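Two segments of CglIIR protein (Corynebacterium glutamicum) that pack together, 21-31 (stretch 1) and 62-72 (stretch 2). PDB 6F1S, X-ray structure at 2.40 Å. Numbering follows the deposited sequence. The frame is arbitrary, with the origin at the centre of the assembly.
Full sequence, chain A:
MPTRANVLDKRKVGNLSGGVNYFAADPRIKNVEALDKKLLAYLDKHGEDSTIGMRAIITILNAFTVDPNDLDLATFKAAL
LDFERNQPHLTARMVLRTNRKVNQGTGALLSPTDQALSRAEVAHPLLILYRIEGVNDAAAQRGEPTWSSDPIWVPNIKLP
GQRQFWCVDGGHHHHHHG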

ATOM      1  N   ASN A  21       3.353   8.604  -7.389  1.00 24.76           N
ATOM      2  CA  ASN A  21       3.159   7.809  -6.175  1.00 22.58           C
ATOM      3  C   ASN A  21       2.280   8.546  -5.172  1.00 22.35           C
ATOM      4  O   ASN A  21       2.445   9.740  -4.956  1.00 23.05           O
ATOM      5  CB  ASN A  21       4.499   7.474  -5.509  1.00 21.47           C
ATOM      6  CG  ASN A  21       5.214   6.304  -6.158  1.00 21.67           C
ATOM      7  OD1 ASN A  21       4.613   5.273  -6.461  1.00 22.02           O
ATOM      8  ND2 ASN A  21       6.519   6.453  -6.354  1.00 22.05           N
ATOM      9  N   TYR A  22       1.351   7.835  -4.553  1.00 22.97           N
ATOM     10  CA  TYR A  22       0.598   8.388  -3.431  1.00 23.83           C
ATOM     11  C   TYR A  22       0.580   7.368  -2.309  1.00 21.68           C
ATOM     12  O   TYR A  22       0.223   6.213  -2.529  1.00 23.25           O
ATOM     13  CB  TYR A  22      -0.838   8.744  -3.835  1.00 26.06           C
ATOM     14  CG  TYR A  22      -0.957   9.735  -4.971  1.00 27.52           C
ATOM     15  CD1 TYR A  22      -0.890  11.104  -4.737  1.00 28.92           C
ATOM     16  CD2 TYR A  22      -1.150   9.303  -6.275  1.00 28.23           C
ATOM     17  CE1 TYR A  22      -1.004  12.015  -5.778  1.00 29.82           C
ATOM     18  CE2 TYR A  22      -1.264  10.203  -7.321  1.00 29.81           C
ATOM     19  CZ  TYR A  22      -1.192  11.558  -7.067  1.00 31.21           C
ATOM     20  OH  TYR A  22      -1.306  12.452  -8.112  1.00 32.00           O
ATOM     21  N   PHE A  23       0.973   7.770  -1.110  1.00 20.29           N
ATOM     22  CA  PHE A  23       0.892   6.843   0.011  1.00 20.70           C
ATOM     23  C   PHE A  23       0.108   7.447   1.175  1.00 21.55           C
ATOM     24  O   PHE A  23       0.092   8.657   1.371  1.00 23.72           O
ATOM     25  CB  PHE A  23       2.298   6.399   0.459  1.00 19.61           C
ATOM     26  CG  PHE A  23       2.932   7.284   1.505  1.00 19.34           C
ATOM     27  CD1 PHE A  23       3.666   8.402   1.134  1.00 17.95           C
ATOM     28  CD2 PHE A  23       2.824   6.975   2.856  1.00 17.78           C
ATOM     29  CE1 PHE A  23       4.266   9.211   2.087  1.00 18.61           C
ATOM     30  CE2 PHE A  23       3.417   7.776   3.818  1.00 18.71           C
ATOM     31  CZ  PHE A  23       4.144   8.900   3.433  1.00 19.32           C
ATOM     32  N   ALA A  24      -0.559   6.586   1.930  1.00 20.46           N
ATOM     33  CA  ALA A  24      -1.304   7.004   3.107  1.00 21.15           C
ATOM     34  C   ALA A  24      -0.362   7.367   4.247  1.00 21.26           C
ATOM     35  O   ALA A  24       0.367   6.518   4.754  1.00 21.93           O
ATOM     36  CB  ALA A  24      -2.265   5.904   3.548  1.00 21.27           C
ATOM     37  N   ALA A  25      -0.392   8.631   4.651  1.00 22.02           N
ATOM     38  CA  ALA A  25       0.428   9.114   5.754  1.00 22.37           C
ATOM     39  C   ALA A  25      -0.010   8.510   7.077  1.00 22.20           C
ATOM     40  O   ALA A  25       0.819   8.198   7.934  1.00 21.88           O
ATOM     41  CB  ALA A  25       0.372  10.626   5.831  1.00 21.09           C
ATOM     42  N   ASP A  26      -1.319   8.344   7.237  1.00 23.47           N
ATOM     43  CA  ASP A  26      -1.880   7.872   8.498  1.00 25.23           C
ATOM     44  C   ASP A  26      -2.981   6.827   8.289  1.00 26.11           C
ATOM     45  O   ASP A  26      -4.143   7.074   8.597  1.00 22.52           O
ATOM     46  CB  ASP A  26      -2.424   9.062   9.302  1.00 25.66           C
ATOM     47  CG  ASP A  26      -2.793   8.692  10.727  1.00 28.14           C
ATOM     48  OD1 ASP A  26      -2.257   7.688  11.238  1.00 27.71           O
ATOM     49  OD2 ASP A  26      -3.616   9.407  11.338  1.00 32.18           O
ATOM     50  N   PRO A  27      -2.615   5.644   7.772  1.00 26.84           N
ATOM     51  CA  PRO A  27      -3.640   4.628   7.515  1.00 25.84           C
ATOM     52  C   PRO A  27      -4.174   3.985   8.789  1.00 25.93           C
ATOM     53  O   PRO A  27      -3.489   3.963   9.811  1.00 26.42           O
ATOM     54  CB  PRO A  27      -2.897   3.599   6.660  1.00 23.89           C
ATOM     55  CG  PRO A  27      -1.479   3.729   7.080  1.00 23.18           C
ATOM     56  CD  PRO A  27      -1.267   5.178   7.391  1.00 23.51           C
ATOM     57  N   ARG A  28      -5.398   3.474   8.714  1.00 27.74           N
ATOM     58  CA  ARG A  28      -5.982   2.672   9.785  1.00 28.22           C
ATOM     59  C   ARG A  28      -6.476   1.337   9.228  1.00 26.77           C
ATOM     60  O   ARG A  28      -7.098   1.306   8.170  1.00 25.25           O
ATOM     61  CB  ARG A  28      -7.136   3.422  10.458  1.00 29.30           C
ATOM     62  N   ILE A  29      -6.193   0.241   9.930  1.00 28.30           N
ATOM     63  CA  ILE A  29      -6.684  -1.079   9.528  1.00 30.28           C
ATOM     64  C   ILE A  29      -7.897  -1.490  10.343  1.00 33.46           C
ATOM     65  O   ILE A  29      -7.853  -1.479  11.572  1.00 32.83           O
ATOM     66  CB  ILE A  29      -5.628  -2.192   9.700  1.00 29.03           C
ATOM     67  CG1 ILE A  29      -4.247  -1.735   9.238  1.00 27.83           C
ATOM     68  CG2 ILE A  29      -6.070  -3.458   8.970  1.00 27.52           C
ATOM     69  CD1 ILE A  29      -4.170  -1.500   7.799  1.00 26.18           C
ATOM     70  N   LYS A  30      -8.966  -1.877   9.657  1.00 38.91           N
ATOM     71  CA  LYS A  30     -10.173  -2.364  10.320  1.00 43.70           C
ATOM     72  C   LYS A  30      -9.847  -3.538  11.238  1.00 41.94           C
ATOM     73  O   LYS A  30     -10.142  -3.510  12.434  1.00 42.44           O
ATOM     74  CB  LYS A  30     -11.225  -2.778   9.286  1.00 47.23           C
ATOM     75  CG  LYS A  30     -11.675  -1.656   8.362  1.00 48.12           C
ATOM     76  N   ASN A  31      -9.227  -4.563  10.664  1.00 39.68           N
ATOM     77  CA  ASN A  31      -8.841  -5.749  11.412  1.00 38.31           C
ATOM     78  C   ASN A  31      -7.381  -6.087  11.135  1.00 33.65           C
ATOM     79  O   ASN A  31      -7.063  -6.751  10.151  1.00 31.87           O
ATOM     80  CB  ASN A  31      -9.751  -6.929  11.054  1.00 40.11           C
ATOM     81  CG  ASN A  31      -9.578  -8.114  11.995  1.00 41.03           C
ATOM     82  OD1 ASN A  31      -8.586  -8.218  12.719  1.00 40.28           O
ATOM     83  ND2 ASN A  31     -10.547  -9.024  11.978  1.00 42.75           N
ATOM     84  N   ASN A  62      -9.923  -2.450   0.604  1.00 26.54           N
ATOM     85  CA  ASN A  62     -11.093  -2.266   1.464  1.00 27.15           C
ATOM     86  C   ASN A  62     -10.802  -2.531   2.931  1.00 24.91           C
ATOM     87  O   ASN A  62     -11.566  -2.130   3.800  1.00 25.66           O
ATOM     88  CB  ASN A  62     -12.242  -3.169   1.020  1.00 29.76           C
ATOM     89  CG  ASN A  62     -12.930  -2.664  -0.223  1.00 31.32           C
ATOM     90  OD1 ASN A  62     -13.050  -1.456  -0.432  1.00 34.47           O
ATOM     91  ND2 ASN A  62     -13.382  -3.584  -1.063  1.00 31.49           N
ATOM     92  N   ALA A  63      -9.701  -3.220   3.207  1.00 22.59           N
ATOM     93  CA  ALA A  63      -9.318  -3.491   4.582  1.00 20.60           C
ATOM     94  C   ALA A  63      -8.774  -2.229   5.232  1.00 22.34           C
ATOM     95  O   ALA A  63      -8.573  -2.180   6.448  1.00 23.53           O
ATOM     96  CB  ALA A  63      -8.301  -4.606   4.640  1.00 18.55           C
ATOM     97  N   PHE A  64      -8.541  -1.205   4.412  1.00 22.70           N
ATOM     98  CA  PHE A  64      -7.999   0.061   4.890  1.00 23.17           C
ATOM     99  C   PHE A  64      -9.078   1.120   5.061  1.00 26.42           C
ATOM    100  O   PHE A  64     -10.022   1.206   4.272  1.00 26.57           O
ATOM    101  CB  PHE A  64      -6.929   0.598   3.931  1.00 22.31           C
ATOM    102  CG  PHE A  64      -5.622  -0.153   3.975  1.00 21.62           C
ATOM    103  CD1 PHE A  64      -4.582   0.288   4.776  1.00 20.97           C
ATOM    104  CD2 PHE A  64      -5.428  -1.286   3.199  1.00 21.88           C
ATOM    105  CE1 PHE A  64      -3.366  -0.395   4.805  1.00 20.55           C
ATOM    106  CE2 PHE A  64      -4.224  -1.970   3.228  1.00 21.60           C
ATOM    107  CZ  PHE A  64      -3.193  -1.526   4.037  1.00 20.73           C
ATOM    108  N   THR A  65      -8.918   1.923   6.106  1.00 27.37           N
ATOM    109  CA  THR A  65      -9.689   3.143   6.280  1.00 29.19           C
ATOM    110  C   THR A  65      -8.721   4.317   6.278  1.00 31.04           C
ATOM    111  O   THR A  65      -7.868   4.421   7.158  1.00 30.45           O
ATOM    112  CB  THR A  65     -10.499   3.138   7.592  1.00 30.15           C
ATOM    113  OG1 THR A  65     -11.438   2.056   7.576  1.00 30.99           O
ATOM    114  CG2 THR A  65     -11.241   4.457   7.770  1.00 29.48           C
ATOM    115  N   VAL A  66      -8.830   5.184   5.276  1.00 33.02           N
ATOM    116  CA  VAL A  66      -7.970   6.360   5.195  1.00 36.57           C
ATOM    117  C   VAL A  66      -8.785   7.602   4.838  1.00 38.97           C
ATOM    118  O   VAL A  66      -9.689   7.541   4.006  1.00 39.18           O
ATOM    119  CB  VAL A  66      -6.833   6.171   4.153  1.00 33.53           C
ATOM    120  CG1 VAL A  66      -5.951   7.414   4.084  1.00 32.74           C
ATOM    121  CG2 VAL A  66      -5.990   4.944   4.482  1.00 32.86           C
ATOM    122  N   ASP A  67      -8.479   8.721   5.488  1.00 41.00           N
ATOM    123  CA  ASP A  67      -9.116   9.986   5.154  1.00 43.85           C
ATOM    124  C   ASP A  67      -8.830  10.335   3.697  1.00 41.51           C
ATOM    125  O   ASP A  67      -7.681  10.304   3.265  1.00 39.20           O
ATOM    126  CB  ASP A  67      -8.628  11.099   6.082  1.00 47.67           C
ATOM    127  CG  ASP A  67      -9.275  12.439   5.780  1.00 51.09           C
ATOM    128  OD1 ASP A  67     -10.467  12.612   6.111  1.00 53.71           O
ATOM    129  OD2 ASP A  67      -8.592  13.322   5.219  1.00 51.83           O
ATOM    130  N   PRO A  68      -9.885  10.661   2.935  1.00 41.60           N
ATOM    131  CA  PRO A  68      -9.801  10.938   1.497  1.00 39.97           C
ATOM    132  C   PRO A  68      -8.758  11.988   1.137  1.00 38.64           C
ATOM    133  O   PRO A  68      -8.168  11.911   0.061  1.00 38.73           O
ATOM    134  CB  PRO A  68     -11.207  11.439   1.163  1.00 40.94           C
ATOM    135  CG  PRO A  68     -12.077  10.784   2.172  1.00 41.31           C
ATOM    136  CD  PRO A  68     -11.269  10.758   3.432  1.00 41.69           C
ATOM    137  N   ASN A  69      -8.525  12.947   2.025  1.00 39.12           N
ATOM    138  CA  ASN A  69      -7.540  13.992   1.765  1.00 39.29           C
ATOM    139  C   ASN A  69      -6.118  13.478   1.923  1.00 37.43           C
ATOM    140  O   ASN A  69      -5.176  14.040   1.359  1.00 37.66           O
ATOM    141  CB  ASN A  69      -7.770  15.189   2.688  1.00 42.16           C
ATOM    142  CG  ASN A  69      -9.033  15.948   2.345  1.00 44.23           C
ATOM    143  OD1 ASN A  69     -10.080  15.741   2.957  1.00 46.62           O
ATOM    144  ND2 ASN A  69      -8.944  16.826   1.354  1.00 44.51           N
ATOM    145  N   ASP A  70      -5.970  12.408   2.697  1.00 34.19           N
ATOM    146  CA  ASP A  70      -4.677  11.765   2.883  1.00 32.07           C
ATOM    147  C   ASP A  70      -4.383  10.856   1.689  1.00 29.66           C
ATOM    148  O   ASP A  70      -3.409  11.056   0.965  1.00 27.87           O
ATOM    149  CB  ASP A  70      -4.664  10.976   4.197  1.00 31.67           C
ATOM    150  CG  ASP A  70      -3.344  10.267   4.454  1.00 31.28           C
ATOM    151  OD1 ASP A  70      -2.332  10.582   3.788  1.00 29.86           O
ATOM    152  OD2 ASP A  70      -3.317   9.397   5.347  1.00 31.87           O
ATOM    153  N   LEU A  71      -5.237   9.863   1.491  1.00 28.37           N
ATOM    154  CA  LEU A  71      -5.111   8.956   0.363  1.00 27.06           C
ATOM    155  C   LEU A  71      -6.500   8.597  -0.145  1.00 29.23           C
ATOM    156  O   LEU A  71      -7.303   8.003   0.574  1.00 28.98           O
ATOM    157  CB  LEU A  71      -4.334   7.699   0.761  1.00 24.32           C
ATOM    158  CG  LEU A  71      -4.066   6.719  -0.379  1.00 22.86           C
ATOM    159  CD1 LEU A  71      -3.222   7.379  -1.458  1.00 21.90           C
ATOM    160  CD2 LEU A  71      -3.396   5.452   0.133  1.00 21.77           C
ATOM    161  N   ASP A  72      -6.792   8.970  -1.382  1.00 30.68           N
ATOM    162  CA  ASP A  72      -8.129   8.769  -1.911  1.00 33.87           C
ATOM    163  C   ASP A  72      -8.272   7.364  -2.488  1.00 33.79           C
ATOM    164  O   ASP A  72      -8.018   7.138  -3.671  1.00 34.34           O
ATOM    165  CB  ASP A  72      -8.446   9.820  -2.968  1.00 36.82           C
ATOM    166  CG  ASP A  72      -9.920   9.894  -3.282  1.00 39.04           C
ATOM    167  OD1 ASP A  72     -10.712   9.266  -2.546  1.00 39.82           O
ATOM    168  OD2 ASP A  72     -10.288  10.589  -4.249  1.00 39.60           O
TER
HETATM  169  O   HOH W   1      -1.481  10.377  -0.475  1.00 37.88           O

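The contact has two polar centres, a short antiparallel ladder at one end and a carboxylate receiving backbone amides at the other, with a small apolar patch between and alongside them.

In the ladder, Arg28 and Thr65 form the hydrogen-bonded pair. Thr65 N donates to Arg28 O at 2.8 Å and is almost straight, with an angle of 175° at the hydrogen; the return bond, Arg28 N to Thr65 O, is longer at 3.1 Å and more bent, at 144°. Both backbone groups of each residue are thus used. One step on, Ile29 and Phe64 are the non-hydrogen-bonded pair, and the next rung is closed from one side by Lys30 N donating to Ala63 O at 3.2 Å. Side chains alternate accordingly: Arg28 and Thr65 point to one face of the sheet, Ile29 and Phe64 to the other. On the latter face Ile29 CD1 comes within 3.3 Å of Phe64 CE1, a tight apolar contact, while Pro27 CB lies at the edge of the Phe64 ring, 4.2 Å from Phe64 CD1. The Arg28 side chain is not modelled beyond CB, so what its guanidinium does cannot be read here.

Past Pro27, which has no amide hydrogen to offer, strand pairing gives way to a side chain serving the backbone. Asp70, in the t rotamer, points its carboxylate at the turn of stretch 1. Ala25 N donates to Asp70 OD1 at 2.9 Å and Asp26 N donates to Asp70 OD2, also at 2.9 Å, with angles of 164° and 162°. One carboxylate therefore satisfies two successive amides. Asp70 is itself held by a turn: Asp70 N and Leu71 N both donate to Asp67 O, at 2.8 and 3.1 Å, while Asn69 N reaches Asp67 OD2 at 3.2 Å.

Two carbonyls that find no donor across the contact are joined by a water, which donates to Phe23 O at 3.0 Å and to Asp70 O at 2.5 Å. It bridges the stretches where their backbones do not bond directly.

Apolar side chains fill in around these bonds. Leu71 points toward stretch 1 and spreads its methyls over two residues, Leu71 CD1 packing 3.6 Å from Tyr22 CB and Leu71 CD2 3.6 Å from Ala24 CB. Val66 CG2 sits 4.0 Å from both Ala24 CB and Pro27 CB. The pattern is economical: backbone pairs with backbone along the ladder, and beyond it an aspartate and a water serve the backbone groups.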